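PDB 6D21: FERM, RhoGEF and pleckstrin domain protein 2 from Danio rerio, which probably acts as a guanine nucleotide exchange factor for RAC1 in semaphorin signalling and actin remodelling, its FERM domain being the part described here. Local coordinates for residues Ala209-Gly212 with Leu213-Phe216. Sequence-based numbering, arbitrary orientation.
Sequences AHMG and LQVF
Met211 and Gln214 meet at a 2:2 beta hairpin with the two-residue loop His210-Met211, in the PH-like C-terminal lobe of the FERM domain, where strand 203-209 reverses into strand 212-217. The evidence for the turn is a type I geometry from Ala209 to Gly212, closed by a reciprocal backbone pair: Ala209 N to Gly212 O at 2.9 Å and Gly212 N to Ala209 O at 3.0 Å. Gly212 leaves the turn with phi 146°, a backbone conformation in which a CB would jam against the preceding carbonyl oxygen.

The methionine carries the local contact. From its CB, CG lies between the backbone N and the carbonyl carbon (chi1 82°), and further bends at chi2 and chi3 fold the chain back over the turn. Met211 SD thereby comes 3.6 Å from Gln214 NE2. The terminal Met211 CE lies 3.5 Å from Gln214 NE2. CE also sits above one face of the His210 imidazole, displaced toward its rim, so the methyl sits between the imidazole and the Gln214 amide, which lie on roughly opposed sides of it. Gln214 reaches the meeting point with its chain extended beyond CG, and the two side chains cross at about a right angle. Ala209 CB approaches Gln214 NE2 more loosely, at 4.1 Å.

The Leu213 side chain leaves from the other side of the strand and packs on Phe240 and Ile242 of strand 239-244 and on Cys273 of helix 263-281, whereas backbone bonds from Gln214 to Ala207 and from Leu213 to Phe225 tie the strand to both neighbours. At the amide's other end, Gln214 OE1 lies in the plane of the Phe216 ring, at its edge.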
ATOM      1  N   ALA A 209       4.671  -7.866  -6.371  1.00 24.29           N
ATOM      2  CA  ALA A 209       3.976  -8.369  -5.195  1.00 28.05           C
ATOM      3  C   ALA A 209       4.703  -9.585  -4.646  1.00 26.23           C
ATOM      4  O   ALA A 209       5.742  -9.975  -5.180  1.00 24.99           O
ATOM      5  CB  ALA A 209       2.546  -8.705  -5.540  1.00 25.53           C
ATOM      6  N   HIS A 210       4.152 -10.190  -3.590  1.00 26.04           N
ATOM      7  CA  HIS A 210       4.855 -11.246  -2.853  1.00 25.96           C
ATOM      8  C   HIS A 210       5.296 -12.413  -3.734  1.00 22.52           C
ATOM      9  O   HIS A 210       6.298 -13.060  -3.435  1.00 25.90           O
ATOM     10  CB  HIS A 210       3.987 -11.784  -1.703  1.00 26.51           C
ATOM     11  CG  HIS A 210       2.658 -12.309  -2.140  1.00 23.87           C
ATOM     12  ND1 HIS A 210       2.469 -13.607  -2.571  1.00 30.43           N
ATOM     13  CD2 HIS A 210       1.447 -11.708  -2.213  1.00 25.51           C
ATOM     14  CE1 HIS A 210       1.199 -13.780  -2.894  1.00 28.70           C
ATOM     15  NE2 HIS A 210       0.559 -12.641  -2.690  1.00 29.31           N
ATOM     16  N   MET A 211       4.564 -12.665  -4.818  1.00 29.51           N
ATOM     17  CA  MET A 211       4.843 -13.828  -5.669  1.00 29.73           C
ATOM     18  C   MET A 211       5.751 -13.492  -6.852  1.00 27.65           C
ATOM     19  O   MET A 211       6.324 -14.386  -7.482  1.00 26.47           O
ATOM     20  CB  MET A 211       3.535 -14.427  -6.197  1.00 33.06           C
ATOM     21  CG  MET A 211       2.952 -13.715  -7.433  1.00 28.05           C
ATOM     22  SD  MET A 211       2.386 -12.002  -7.232  1.00 33.72           S
ATOM     23  CE  MET A 211       0.926 -12.199  -6.204  1.00 38.18           C
ATOM     24  N   GLY A 212       5.852 -12.209  -7.188  1.00 27.81           N
ATOM     25  CA  GLY A 212       6.638 -11.818  -8.344  1.00 28.90           C
ATOM     26  C   GLY A 212       6.064 -10.627  -9.080  1.00 29.82           C
ATOM     27  O   GLY A 212       5.442  -9.761  -8.463  1.00 28.30           O
ATOM     28  N   LEU A 213       6.268 -10.561 -10.394  1.00 27.92           N
ATOM     29  CA  LEU A 213       5.819  -9.375 -11.133  1.00 25.54           C
ATOM     30  C   LEU A 213       4.450  -9.593 -11.773  1.00 30.89           C
ATOM     31  O   LEU A 213       4.076 -10.715 -12.118  1.00 30.55           O
ATOM     32  CB  LEU A 213       6.839  -8.967 -12.198  1.00 27.85           C
ATOM     33  CG  LEU A 213       7.925  -7.988 -11.733  1.00 33.33           C
ATOM     34  CD1 LEU A 213       8.890  -8.625 -10.736  1.00 35.33           C
ATOM     35  CD2 LEU A 213       8.685  -7.442 -12.906  1.00 31.50           C
ATOM     36  N   GLN A 214       3.698  -8.514 -11.913  1.00 26.43           N
ATOM     37  CA  GLN A 214       2.409  -8.586 -12.584  1.00 27.84           C
ATOM     38  C   GLN A 214       2.328  -7.570 -13.708  1.00 34.37           C
ATOM     39  O   GLN A 214       2.980  -6.530 -13.669  1.00 32.61           O
ATOM     40  CB  GLN A 214       1.268  -8.353 -11.606  1.00 24.27           C
ATOM     41  CG  GLN A 214       1.149  -9.408 -10.559  1.00 27.00           C
ATOM     42  CD  GLN A 214       0.442  -8.889  -9.324  1.00 35.18           C
ATOM     43  OE1 GLN A 214       0.393  -7.683  -9.087  1.00 35.08           O
ATOM     44  NE2 GLN A 214      -0.104  -9.798  -8.527  1.00 38.30           N
ATOM     45  N   VAL A 215       1.517  -7.893 -14.708  1.00 36.15           N
ATOM     46  CA  VAL A 215       1.304  -7.018 -15.841  1.00 32.31           C
ATOM     47  C   VAL A 215      -0.182  -6.756 -15.978  1.00 40.77           C
ATOM     48  O   VAL A 215      -0.984  -7.697 -16.049  1.00 35.12           O
ATOM     49  CB  VAL A 215       1.840  -7.625 -17.149  1.00 32.26           C
ATOM     50  CG1 VAL A 215       1.608  -6.658 -18.298  1.00 33.76           C
ATOM     51  CG2 VAL A 215       3.315  -7.958 -17.010  1.00 38.70           C
ATOM     52  N   PHE A 216      -0.551  -5.481 -16.003  1.00 40.87           N
ATOM     53  CA  PHE A 216      -1.949  -5.113 -16.153  1.00 36.69           C
ATOM     54  C   PHE A 216      -2.179  -4.328 -17.418  1.00 42.59           C
ATOM     55  O   PHE A 216      -1.349  -3.514 -17.809  1.00 49.22           O
ATOM     56  CB  PHE A 216      -2.420  -4.281 -14.971  1.00 38.62           C
ATOM     57  CG  PHE A 216      -2.607  -5.060 -13.710  1.00 42.14           C
ATOM     58  CD1 PHE A 216      -1.529  -5.321 -12.874  1.00 38.09           C
ATOM     59  CD2 PHE A 216      -3.868  -5.499 -13.335  1.00 39.17           C
ATOM     60  CE1 PHE A 216      -1.704  -6.018 -11.696  1.00 29.08           C
ATOM     61  CE2 PHE A 216      -4.055  -6.196 -12.160  1.00 39.65           C
ATOM     62  CZ  PHE A 216      -2.972  -6.462 -11.334  1.00 36.68           C
TER